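Local coordinates for protein Exo-arabinanase (PDB 3A72) that probably hydrolyses alpha-1,5-linked arabinan from chain ends as an exo-acting glycosyl hydrolase, and binds arabinobiose in its pocket, at residues P3-V9 / H60-W64; Y81-Y86 / W150-A156; K160-S166 / M178-N184; P307-E311 / R343-M349. The contacts are given in a common frame with arbitrary orientation. Residues are numbered along the deposited sequence.

Contact 1: P3-V9 / H60-W64; sequences PTSLTNV and HGKTW
The N-terminal segment 3-9 runs extended over the tight turn 60-64, with P3 nearest H60 (CA-CA 5.6 Å) and V9 nearest K62 (6.9 Å). N8 takes left-handed angles (60/42) in a G1 beta bulge in which N8 and V9 both face V346, so the chain turns a corner and V9 as well as L6 points to the turn. L6, in the mt rotamer, places CD1 3.5 Å from both H60 O and G61 C, while its CD2 lies 3.8 Å from K62 CG. V9 is t, bringing CG1 to 3.5 Å from G61 O and 4.1 Å from W64 NE1, at the edge of the indole. The turn has the S-x-D-x-G-x-T-W sequence of an Asp-box, the signature hairpin turn of sialidase-type beta-propeller blades: S57 OG bonds to G61 N and T63 O, and D59 OD2 to T63 OG1. Its G61 (101/-2) follows left-handed H60 (63/33); a CB on G61 would jam against the preceding carbonyl and crowd L6 CD1. W64 (m, chi2 86°) folds back, donating from NE1 to G61 O at 2.9 Å. H60 is m, chi2 -46°, and P3 CG covers one ring face in a CH-pi contact, 3.9 Å from the centroid and 15° off its normal. Polar linkage runs through water 1, which accepts from T4 N (3.0 Å) and donates to H60 O (2.7 Å).

Contact 2: Y81-Y86 / W150-A156; sequences YQPFLY and WEPFLLA. With AHR (alpha-L-arabinofuranose), chain B; AHR (alpha-L-arabinofuranose), chain C.
Strands 82-86 and 150-156 run parallel, 5° between directions and 6.2 Å between axes at closest; the hydrogen bonds that join them run between side chain and backbone, not from backbone to backbone. Q82 and E151 (CA-CA 5.2 Å) share left-handed angles near 60/60. F84 buries most: t, chi2 79°, its ring lies over F153 CA (4.2 Å to the centroid, 6° off the normal) and meets the F153 ring obliquely, F84 CE1 to F153 CD1 being 3.4 Å. Q82 (m) accepts at OE1 from E151 N (2.9 Å). Q82 NE2 donates to O5 of the chain C arabinofuranose (2.9 Å), so one amide joins both strand 150-156 and the glycan, in the pocket that Y81, W150 and E151 also line; E151 OE1 is bonded to S166. Y86 (t, chi2 52°) reaches across so that A156 N donates to its OH at 2.9 Å, while its CD2 rests 3.9 Å from L154 CB. Each strand is the innermost of its four-stranded propeller blade; strand 23-30 touches Q82 and F84, and strand 204-212 touches F153, continuing the ring.

Contact 3: K160-S166 / M178-N184; sequences KLICYYS and MVHQVTN
Strands 160-166 and 178-183 pair antiparallel at 154°, axes 4.6 Å apart. Three hydrogen-bonded pairs set the register: L161 N to T183 O and the return T183 N to L161 O are both 2.9 Å; C163 N to Q181 O is 2.9 Å and Q181 N to C163 O 3.1 Å; Y165 N to V179 O and V179 N to Y165 O are both 2.9 Å. Between them sit non-hydrogen-bonded pairs, I162-V182, Y164-H180 and S166-M178 (CA-CA 4.2 to 4.5 Å), with CA-H...O contacts such as H180 CA to C163 O at 3.1 Å. One side-chain hydrogen bond crosses: Q181 NE2 to Y165 OH, 2.6 Å. The p rotamer of Y165 swings its ring across the pair, so V179 CG2 sits over the face, 3.5 Å from the centroid. On the other face Y164 (m) and H180 (p) meet obliquely, ring centroids 5.7 Å apart, planes at 65°, and H180 NE2 bonds to E246 O. This is the central hairpin of a four-stranded propeller blade; at its S166-M178 end, S166, whose OG bonds to E151, borders the arabinobiose pocket.

Contact 4: P307-E311 / R343-M349; sequences PCPEE and RVSVSVM
In the last blade of the beta-propeller, strand 344-349 receives the irregular segment 307-311, which comes in from strand 304-306 of the preceding blade; their end-to-end directions lie 161° apart, with E310 and S347 nearest at CA-CA 5.7 Å. The alternation of the strand points S345, S347 and M349 to the loop. E310, chi1 t and chi2 p, is satisfied by two serine hydroxyls: S345 OG donates to OE2 (2.6 Å) and S347 OG to OE1 (2.8 Å). S347 OG in turn accepts from N8 N of the edge strand 6-10, and water 3 donates to S345 OG at 2.7 Å. E311 and R343 are too far apart for a salt bridge (OE1 to NH1 4.3 Å), and R343 NH2 bonds to N8 OD1 and T10 OG1. Water 4 instead joins E311 OE2 (2.7 Å) to R343 N (3.2 Å), and water 5 donates to E311 OE1 (2.8 Å) and accepts from R343 NH1 (2.6 Å). At the apolar end, M349 SD lies 4.0 Å from C308 SG, and its CE, set by chi3 p, reaches 3.8 Å from P309 CD.

In the fold
The chain forms six four-stranded antiparallel sheets, the blades of a beta-propeller. Contacts 1 and 4, with centres 9 Å apart, meet in the last blade, where strand 6-10 pairs with strand 344-350 (V9 N to V346 O, 2.8 Å). The N-terminal strand thereby completes a sheet otherwise built from the C-terminal end, the Velcro-like closure of the ring. Contact 1 links that blade to the one built from 23-70, and contact 4 to that of 269-306. Contacts 2 and 3, about 10 Å apart between centres, share sheet 149-196 and the glycan pocket. The contacts follow one another in series along the sequence; contacts 1 and 3, about 32 Å apart, lie on opposite sides of the chain's centre.

Contact 1: P3-V9 / H60-W64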
# COMPACT_ATOMS: atom_id res chain seq x y z
N PRO A 3 -10.24 -5.32 21.30
CA PRO A 3 -10.19 -4.04 20.58
C PRO A 3 -11.51 -3.34 20.82
O PRO A 3 -12.51 -3.88 21.21
CB PRO A 3 -10.06 -4.43 19.12
CG PRO A 3 -9.52 -5.79 19.20
CD PRO A 3 -10.28 -6.43 20.38
N THR A 4 -11.46 -2.04 20.52
CA THR A 4 -12.61 -1.19 20.63
C THR A 4 -12.56 -0.19 19.49
O THR A 4 -11.54 0.05 18.84
CB THR A 4 -12.62 -0.48 22.00
OG1 THR A 4 -13.94 -0.11 22.30
CG2 THR A 4 -11.69 0.67 21.95
N SER A 5 -13.73 0.46 19.26
CA SER A 5 -13.77 1.60 18.35
C SER A 5 -12.87 2.71 18.86
O SER A 5 -12.84 2.99 20.04
CB SER A 5 -15.19 2.14 18.18
OG SER A 5 -16.05 1.17 17.62
N LEU A 6 -12.13 3.35 17.95
CA LEU A 6 -11.26 4.46 18.23
C LEU A 6 -11.39 5.46 17.08
O LEU A 6 -11.51 5.03 15.94
CB LEU A 6 -9.78 4.02 18.33
CG LEU A 6 -9.43 3.08 19.45
CD1 LEU A 6 -7.99 2.56 19.25
CD2 LEU A 6 -9.56 3.74 20.81
N THR A 7 -11.29 6.74 17.37
CA THR A 7 -11.40 7.73 16.33
C THR A 7 -10.26 8.70 16.39
O THR A 7 -10.03 9.38 17.41
CB THR A 7 -12.75 8.49 16.42
OG1 THR A 7 -13.77 7.50 16.17
CG2 THR A 7 -12.84 9.63 15.43
N ASN A 8 -9.51 8.79 15.28
CA ASN A 8 -8.54 9.84 15.06
C ASN A 8 -7.44 9.89 16.10
O ASN A 8 -7.04 10.98 16.54
CB ASN A 8 -9.24 11.22 14.95
CG ASN A 8 -8.34 12.25 14.34
OD1 ASN A 8 -7.46 11.94 13.53
ND2 ASN A 8 -8.58 13.50 14.76
N VAL A 9 -6.93 8.72 16.48
CA VAL A 9 -5.81 8.63 17.41
C VAL A 9 -4.55 9.09 16.72
O VAL A 9 -4.25 8.64 15.62
CB VAL A 9 -5.64 7.23 17.95
CG1 VAL A 9 -4.44 7.11 18.83
CG2 VAL A 9 -6.90 6.76 18.67
N HIS A 60 -4.05 -2.22 20.76
CA HIS A 60 -5.01 -2.23 19.70
C HIS A 60 -5.30 -0.83 19.16
O HIS A 60 -6.38 -0.54 18.62
CB HIS A 60 -6.33 -2.92 20.08
CG HIS A 60 -6.19 -4.33 20.55
ND1 HIS A 60 -5.44 -5.27 19.92
CD2 HIS A 60 -6.77 -5.00 21.58
CE1 HIS A 60 -5.49 -6.45 20.48
NE2 HIS A 60 -6.28 -6.28 21.53
N GLY A 61 -4.26 0.02 19.18
CA GLY A 61 -4.27 1.31 18.57
C GLY A 61 -4.49 2.48 19.47
O GLY A 61 -4.43 3.60 19.00
N LYS A 62 -4.70 2.23 20.78
CA LYS A 62 -4.89 3.35 21.69
C LYS A 62 -3.64 4.20 21.89
O LYS A 62 -3.77 5.42 22.00
CB LYS A 62 -5.39 2.90 23.10
CG LYS A 62 -6.81 2.41 23.14
CD LYS A 62 -7.32 1.90 24.51
CE LYS A 62 -8.67 1.09 24.68
NZ LYS A 62 -9.98 0.92 25.60
N THR A 63 -2.47 3.54 22.01
CA THR A 63 -1.21 4.23 22.20
C THR A 63 -0.17 3.66 21.27
O THR A 63 -0.24 2.51 20.83
CB THR A 63 -0.70 4.16 23.66
OG1 THR A 63 -0.41 2.81 24.00
CG2 THR A 63 -1.73 4.72 24.63
N TRP A 64 0.82 4.48 21.00
CA TRP A 64 1.87 4.24 19.99
C TRP A 64 3.22 4.68 20.50
O TRP A 64 3.34 5.72 21.17
CB TRP A 64 1.57 5.01 18.67
CG TRP A 64 0.29 4.47 18.06
CD1 TRP A 64 -0.98 4.86 18.35
CD2 TRP A 64 0.19 3.42 17.09
NE1 TRP A 64 -1.89 4.11 17.62
CE2 TRP A 64 -1.20 3.23 16.84
CE3 TRP A 64 1.12 2.62 16.41
CZ2 TRP A 64 -1.64 2.28 15.93
CZ3 TRP A 64 0.66 1.68 15.51
CH2 TRP A 64 -0.68 1.51 15.27
O HOH W 1 -9.00 -0.98 19.19

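Contact 2: Y81-Y86 / W150-A156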
# COMPACT_ATOMS: atom_id res chain seq x y z
N TYR A 81 10.43 7.16 -0.16
CA TYR A 81 9.07 7.03 -0.67
C TYR A 81 8.55 5.58 -0.50
O TYR A 81 9.28 4.60 -0.67
CB TYR A 81 8.96 7.36 -2.14
CG TYR A 81 9.01 8.82 -2.54
CD1 TYR A 81 8.98 9.88 -1.62
CD2 TYR A 81 9.09 9.15 -3.90
CE1 TYR A 81 9.02 11.21 -2.05
CE2 TYR A 81 9.14 10.44 -4.33
CZ TYR A 81 9.11 11.48 -3.39
OH TYR A 81 9.13 12.81 -3.79
N GLN A 82 7.25 5.51 -0.24
CA GLN A 82 6.45 4.33 -0.53
C GLN A 82 6.91 3.06 0.20
O GLN A 82 7.15 2.03 -0.39
CB GLN A 82 6.40 4.10 -2.05
CG GLN A 82 5.76 5.29 -2.75
CD GLN A 82 6.42 5.74 -4.03
OE1 GLN A 82 7.12 4.96 -4.71
NE2 GLN A 82 6.16 6.98 -4.41
N PRO A 83 6.94 3.13 1.55
CA PRO A 83 7.23 1.93 2.32
C PRO A 83 6.10 0.93 2.20
O PRO A 83 4.97 1.23 1.78
CB PRO A 83 7.32 2.46 3.76
CG PRO A 83 6.36 3.62 3.77
CD PRO A 83 6.57 4.25 2.40
N PHE A 84 6.37 -0.29 2.64
CA PHE A 84 5.37 -1.36 2.74
C PHE A 84 5.87 -2.37 3.73
O PHE A 84 6.97 -2.91 3.57
CB PHE A 84 5.11 -2.06 1.37
CG PHE A 84 3.91 -2.95 1.46
CD1 PHE A 84 2.66 -2.42 1.38
CD2 PHE A 84 4.01 -4.31 1.71
CE1 PHE A 84 1.52 -3.14 1.54
CE2 PHE A 84 2.87 -5.08 1.86
CZ PHE A 84 1.63 -4.51 1.77
N LEU A 85 5.10 -2.67 4.78
CA LEU A 85 5.39 -3.67 5.78
C LEU A 85 4.70 -4.98 5.47
O LEU A 85 3.52 -4.97 5.10
CB LEU A 85 5.00 -3.20 7.17
CG LEU A 85 5.88 -2.13 7.77
CD1 LEU A 85 5.16 -1.49 8.96
CD2 LEU A 85 7.21 -2.74 8.24
N TYR A 86 5.40 -6.11 5.68
CA TYR A 86 4.76 -7.41 5.41
C TYR A 86 5.36 -8.51 6.31
O TYR A 86 6.55 -8.81 6.21
CB TYR A 86 4.97 -7.82 3.97
CG TYR A 86 4.17 -9.01 3.54
CD1 TYR A 86 2.78 -9.07 3.72
CD2 TYR A 86 4.76 -10.12 2.93
CE1 TYR A 86 2.04 -10.15 3.33
CE2 TYR A 86 4.01 -11.22 2.51
CZ TYR A 86 2.67 -11.22 2.71
OH TYR A 86 1.94 -12.33 2.27
N TRP A 150 7.87 2.65 -8.54
CA TRP A 150 7.14 3.18 -7.40
C TRP A 150 6.32 2.12 -6.68
O TRP A 150 5.82 1.17 -7.30
CB TRP A 150 6.18 4.19 -7.87
CG TRP A 150 6.40 5.24 -8.89
CD1 TRP A 150 6.02 5.21 -10.20
CD2 TRP A 150 6.96 6.55 -8.67
NE1 TRP A 150 6.35 6.38 -10.76
CE2 TRP A 150 6.89 7.25 -9.87
CE3 TRP A 150 7.52 7.17 -7.56
CZ2 TRP A 150 7.30 8.56 -10.00
CZ3 TRP A 150 7.93 8.50 -7.68
CH2 TRP A 150 7.80 9.16 -8.90
N GLU A 151 6.02 2.36 -5.41
CA GLU A 151 4.80 1.82 -4.77
C GLU A 151 4.77 0.29 -4.65
O GLU A 151 3.81 -0.36 -5.10
CB GLU A 151 3.57 2.35 -5.46
CG GLU A 151 3.43 3.88 -5.38
CD GLU A 151 2.85 4.53 -6.59
OE1 GLU A 151 2.53 3.91 -7.61
OE2 GLU A 151 2.68 5.83 -6.56
N PRO A 152 5.72 -0.32 -3.98
CA PRO A 152 5.69 -1.77 -3.81
C PRO A 152 4.52 -2.25 -2.94
O PRO A 152 4.12 -1.59 -1.95
CB PRO A 152 7.00 -2.10 -3.09
CG PRO A 152 7.34 -0.82 -2.35
CD PRO A 152 6.93 0.28 -3.31
N PHE A 153 4.02 -3.42 -3.30
CA PHE A 153 3.03 -4.16 -2.53
C PHE A 153 3.49 -5.62 -2.50
O PHE A 153 3.76 -6.18 -3.57
CB PHE A 153 1.62 -4.04 -3.15
CG PHE A 153 0.55 -4.67 -2.26
CD1 PHE A 153 -0.10 -3.90 -1.32
CD2 PHE A 153 0.27 -6.02 -2.35
CE1 PHE A 153 -0.99 -4.48 -0.44
CE2 PHE A 153 -0.62 -6.61 -1.46
CZ PHE A 153 -1.23 -5.85 -0.52
N LEU A 154 3.61 -6.21 -1.33
CA LEU A 154 4.15 -7.56 -1.15
C LEU A 154 3.05 -8.57 -0.81
O LEU A 154 2.18 -8.28 -0.00
CB LEU A 154 5.20 -7.59 -0.03
CG LEU A 154 6.43 -6.69 -0.21
CD1 LEU A 154 7.34 -6.76 0.99
CD2 LEU A 154 7.22 -7.05 -1.48
N LEU A 155 3.16 -9.76 -1.40
CA LEU A 155 2.21 -10.84 -1.16
C LEU A 155 2.93 -12.16 -1.34
O LEU A 155 3.58 -12.35 -2.40
CB LEU A 155 1.04 -10.72 -2.10
CG LEU A 155 -0.06 -11.81 -2.02
CD1 LEU A 155 -1.46 -11.21 -2.16
CD2 LEU A 155 0.16 -12.87 -3.02
N ALA A 156 2.86 -13.07 -0.41
CA ALA A 156 3.42 -14.41 -0.54
C ALA A 156 2.36 -15.40 -0.99
O ALA A 156 1.19 -15.32 -0.61
CB ALA A 156 4.03 -14.87 0.78
O5 AHR B . 3.96 10.22 -7.18
C5 AHR B . 4.08 8.91 -7.82
C4 AHR B . 2.84 8.67 -8.63
O4 AHR B . 1.75 8.48 -7.71
C3 AHR B . 2.91 7.39 -9.46
O3 AHR B . 3.47 7.69 -10.75
C2 AHR B . 1.42 6.97 -9.54
O2 AHR B . 1.24 5.56 -9.59
C1 AHR B . 0.78 7.61 -8.31
O1 AHR B . -0.31 8.49 -8.71
O5 AHR C . 4.77 8.73 -2.53
C5 AHR C . 5.32 10.05 -2.79
C4 AHR C . 4.68 10.61 -4.04
O4 AHR C . 5.07 9.77 -5.18
C3 AHR C . 5.26 11.96 -4.43
O3 AHR C . 4.61 13.04 -3.74
C2 AHR C . 4.90 12.01 -5.93
O2 AHR C . 5.78 12.87 -6.68
C1 AHR C . 5.07 10.55 -6.37
O HOH W 2 4.32 1.08 -1.30

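Contact 3: K160-S166 / M178-N184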
# COMPACT_ATOMS: atom_id res chain seq x y z
N LYS A 160 6.66 -18.42 -2.41
CA LYS A 160 7.25 -17.33 -3.16
C LYS A 160 6.75 -16.00 -2.62
O LYS A 160 5.64 -15.93 -2.06
CB LYS A 160 6.83 -17.42 -4.64
CG LYS A 160 7.29 -18.71 -5.31
CD LYS A 160 6.69 -18.86 -6.74
CE LYS A 160 5.22 -19.29 -6.72
NZ LYS A 160 4.74 -19.35 -8.17
N LEU A 161 7.55 -14.98 -2.83
CA LEU A 161 7.12 -13.63 -2.55
C LEU A 161 7.00 -12.85 -3.88
O LEU A 161 7.94 -12.89 -4.69
CB LEU A 161 8.08 -12.89 -1.63
CG LEU A 161 7.66 -11.51 -1.17
CD1 LEU A 161 6.48 -11.59 -0.23
CD2 LEU A 161 8.80 -10.77 -0.49
N ILE A 162 5.85 -12.22 -4.04
CA ILE A 162 5.57 -11.39 -5.17
C ILE A 162 5.65 -9.93 -4.73
O ILE A 162 5.07 -9.55 -3.70
CB ILE A 162 4.17 -11.67 -5.76
CG1 ILE A 162 3.98 -13.16 -6.09
CG2 ILE A 162 3.88 -10.82 -6.95
CD1 ILE A 162 2.50 -13.53 -6.25
N CYS A 163 6.34 -9.10 -5.51
CA CYS A 163 6.32 -7.65 -5.33
C CYS A 163 5.67 -7.02 -6.57
O CYS A 163 6.21 -7.09 -7.65
CB CYS A 163 7.71 -7.08 -5.15
SG CYS A 163 7.67 -5.29 -4.81
N TYR A 164 4.47 -6.49 -6.35
CA TYR A 164 3.77 -5.68 -7.36
C TYR A 164 4.23 -4.25 -7.22
O TYR A 164 4.40 -3.76 -6.10
CB TYR A 164 2.27 -5.74 -7.15
CG TYR A 164 1.63 -7.12 -7.11
CD1 TYR A 164 1.20 -7.76 -8.25
CD2 TYR A 164 1.45 -7.77 -5.87
CE1 TYR A 164 0.61 -9.01 -8.18
CE2 TYR A 164 0.85 -8.99 -5.80
CZ TYR A 164 0.43 -9.63 -6.96
OH TYR A 164 -0.18 -10.85 -6.83
N TYR A 165 4.37 -3.52 -8.33
CA TYR A 165 4.78 -2.10 -8.25
C TYR A 165 4.41 -1.43 -9.54
O TYR A 165 4.02 -2.04 -10.54
CB TYR A 165 6.26 -1.95 -7.88
CG TYR A 165 7.25 -2.60 -8.82
CD1 TYR A 165 7.84 -1.86 -9.84
CD2 TYR A 165 7.63 -3.93 -8.70
CE1 TYR A 165 8.76 -2.44 -10.69
CE2 TYR A 165 8.55 -4.50 -9.53
CZ TYR A 165 9.11 -3.77 -10.52
OH TYR A 165 10.01 -4.36 -11.39
N SER A 166 4.48 -0.08 -9.51
CA SER A 166 4.24 0.75 -10.67
C SER A 166 5.56 1.03 -11.40
O SER A 166 6.58 1.23 -10.73
CB SER A 166 3.60 2.07 -10.27
OG SER A 166 2.45 1.87 -9.47
N MET A 178 1.78 -1.24 -14.52
CA MET A 178 2.05 -1.93 -13.26
C MET A 178 2.54 -3.34 -13.59
O MET A 178 2.09 -3.97 -14.58
CB MET A 178 0.86 -2.00 -12.34
CG MET A 178 0.43 -0.59 -11.89
SD MET A 178 -1.11 -0.56 -10.95
CE MET A 178 -2.20 -1.25 -12.18
N VAL A 179 3.46 -3.81 -12.81
CA VAL A 179 4.25 -5.02 -13.02
C VAL A 179 4.43 -5.77 -11.73
O VAL A 179 4.11 -5.28 -10.63
CB VAL A 179 5.64 -4.66 -13.62
CG1 VAL A 179 5.50 -3.81 -14.88
CG2 VAL A 179 6.50 -3.97 -12.61
N HIS A 180 5.07 -6.94 -11.82
CA HIS A 180 5.57 -7.58 -10.63
C HIS A 180 6.85 -8.35 -10.94
O HIS A 180 7.16 -8.66 -12.09
CB HIS A 180 4.54 -8.54 -9.93
CG HIS A 180 4.24 -9.74 -10.75
ND1 HIS A 180 4.85 -10.95 -10.84
CD2 HIS A 180 3.17 -9.81 -11.57
CE1 HIS A 180 4.16 -11.72 -11.74
NE2 HIS A 180 3.12 -11.01 -12.18
N GLN A 181 7.57 -8.69 -9.87
CA GLN A 181 8.63 -9.68 -9.89
C GLN A 181 8.40 -10.65 -8.75
O GLN A 181 7.76 -10.32 -7.74
CB GLN A 181 10.00 -9.05 -9.81
CG GLN A 181 10.35 -8.18 -11.01
CD GLN A 181 11.66 -7.48 -10.92
OE1 GLN A 181 12.78 -8.14 -11.06
NE2 GLN A 181 11.65 -6.24 -10.69
N VAL A 182 8.95 -11.87 -8.91
CA VAL A 182 8.75 -12.95 -7.96
C VAL A 182 10.10 -13.47 -7.49
O VAL A 182 11.07 -13.48 -8.25
CB VAL A 182 7.96 -14.11 -8.59
CG1 VAL A 182 7.58 -15.13 -7.57
CG2 VAL A 182 6.76 -13.52 -9.30
N THR A 183 10.16 -13.94 -6.25
CA THR A 183 11.33 -14.56 -5.70
C THR A 183 10.94 -15.77 -4.86
O THR A 183 9.92 -15.77 -4.21
CB THR A 183 12.15 -13.54 -4.85
OG1 THR A 183 13.34 -14.13 -4.43
CG2 THR A 183 11.35 -13.05 -3.70
N ASN A 184 11.82 -16.78 -4.84
CA ASN A 184 11.66 -17.90 -3.89
C ASN A 184 12.69 -17.84 -2.79
O ASN A 184 12.76 -18.77 -1.95
CB ASN A 184 11.60 -19.23 -4.57
CG ASN A 184 12.81 -19.60 -5.30
OD1 ASN A 184 13.86 -19.13 -4.96
ND2 ASN A 184 12.76 -20.39 -6.37

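Contact 4: P307-E311 / R343-M349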
# COMPACT_ATOMS: atom_id res chain seq x y z
N PRO A 307 -20.16 5.59 5.97
CA PRO A 307 -19.39 6.59 6.67
C PRO A 307 -18.11 6.03 7.25
O PRO A 307 -17.96 4.83 7.50
CB PRO A 307 -20.32 7.06 7.81
CG PRO A 307 -21.68 6.64 7.39
CD PRO A 307 -21.52 5.40 6.58
N CYS A 308 -17.17 6.92 7.53
CA CYS A 308 -15.91 6.55 8.18
C CYS A 308 -15.46 7.73 9.03
O CYS A 308 -15.46 8.85 8.58
CB CYS A 308 -14.91 6.20 7.10
SG CYS A 308 -13.24 5.82 7.73
N PRO A 309 -15.03 7.47 10.29
CA PRO A 309 -14.62 8.57 11.16
C PRO A 309 -13.21 9.06 10.93
O PRO A 309 -12.82 10.09 11.52
CB PRO A 309 -14.70 7.97 12.55
CG PRO A 309 -14.43 6.52 12.34
CD PRO A 309 -15.07 6.17 11.01
N GLU A 310 -12.38 8.38 10.13
CA GLU A 310 -11.03 8.80 9.81
C GLU A 310 -11.04 9.75 8.61
O GLU A 310 -11.77 9.51 7.65
CB GLU A 310 -10.19 7.60 9.49
CG GLU A 310 -8.74 7.89 9.17
CD GLU A 310 -7.94 8.38 10.34
OE1 GLU A 310 -8.28 8.28 11.51
OE2 GLU A 310 -6.82 8.91 9.97
N GLU A 311 -10.24 10.79 8.69
CA GLU A 311 -10.14 11.73 7.57
C GLU A 311 -9.69 11.05 6.31
O GLU A 311 -9.03 10.00 6.32
CB GLU A 311 -9.15 12.83 7.95
CG GLU A 311 -7.72 12.37 8.12
CD GLU A 311 -6.76 13.48 8.57
OE1 GLU A 311 -7.21 14.46 9.23
OE2 GLU A 311 -5.55 13.37 8.28
N ARG A 343 -0.49 14.77 9.60
CA ARG A 343 -0.12 13.95 10.74
C ARG A 343 -0.49 12.52 10.43
O ARG A 343 -1.26 12.26 9.51
CB ARG A 343 -0.77 14.45 12.05
CG ARG A 343 -2.28 14.54 11.93
CD ARG A 343 -2.86 15.13 13.22
NE ARG A 343 -3.33 14.25 14.21
CZ ARG A 343 -4.46 13.54 14.11
NH1 ARG A 343 -5.11 13.69 12.95
NH2 ARG A 343 -5.05 12.74 14.93
N VAL A 344 0.04 11.60 11.23
CA VAL A 344 -0.28 10.19 11.09
C VAL A 344 -1.28 9.84 12.17
O VAL A 344 -1.01 10.04 13.35
CB VAL A 344 0.98 9.31 11.20
CG1 VAL A 344 0.59 7.88 10.89
CG2 VAL A 344 2.08 9.81 10.28
N SER A 345 -2.45 9.34 11.75
CA SER A 345 -3.54 9.03 12.67
C SER A 345 -4.17 7.69 12.28
O SER A 345 -4.00 7.16 11.18
CB SER A 345 -4.57 10.14 12.70
OG SER A 345 -5.25 10.27 11.49
N VAL A 346 -4.98 7.18 13.22
CA VAL A 346 -5.67 5.94 12.99
C VAL A 346 -7.01 5.93 13.72
O VAL A 346 -7.15 6.45 14.83
CB VAL A 346 -4.78 4.75 13.46
CG1 VAL A 346 -4.50 4.80 14.95
CG2 VAL A 346 -5.35 3.41 13.07
N SER A 347 -7.99 5.32 13.03
CA SER A 347 -9.28 4.98 13.64
C SER A 347 -9.47 3.46 13.55
O SER A 347 -8.90 2.81 12.68
CB SER A 347 -10.41 5.70 12.94
OG SER A 347 -10.28 7.11 13.00
N VAL A 348 -10.30 2.94 14.46
CA VAL A 348 -10.68 1.54 14.45
C VAL A 348 -12.19 1.50 14.45
O VAL A 348 -12.84 2.14 15.28
CB VAL A 348 -10.10 0.78 15.66
CG1 VAL A 348 -10.56 -0.68 15.65
CG2 VAL A 348 -8.58 0.83 15.64
N MET A 349 -12.76 0.76 13.51
CA MET A 349 -14.18 0.59 13.37
C MET A 349 -14.59 -0.81 13.71
O MET A 349 -13.91 -1.78 13.41
CB MET A 349 -14.60 0.90 11.88
CG MET A 349 -14.16 2.28 11.42
SD MET A 349 -14.51 2.57 9.69
CE MET A 349 -16.28 2.77 9.71
O HOH W 3 -3.95 11.73 9.69
O HOH W 4 -3.36 15.02 8.28
O HOH W 5 -5.39 15.50 11.04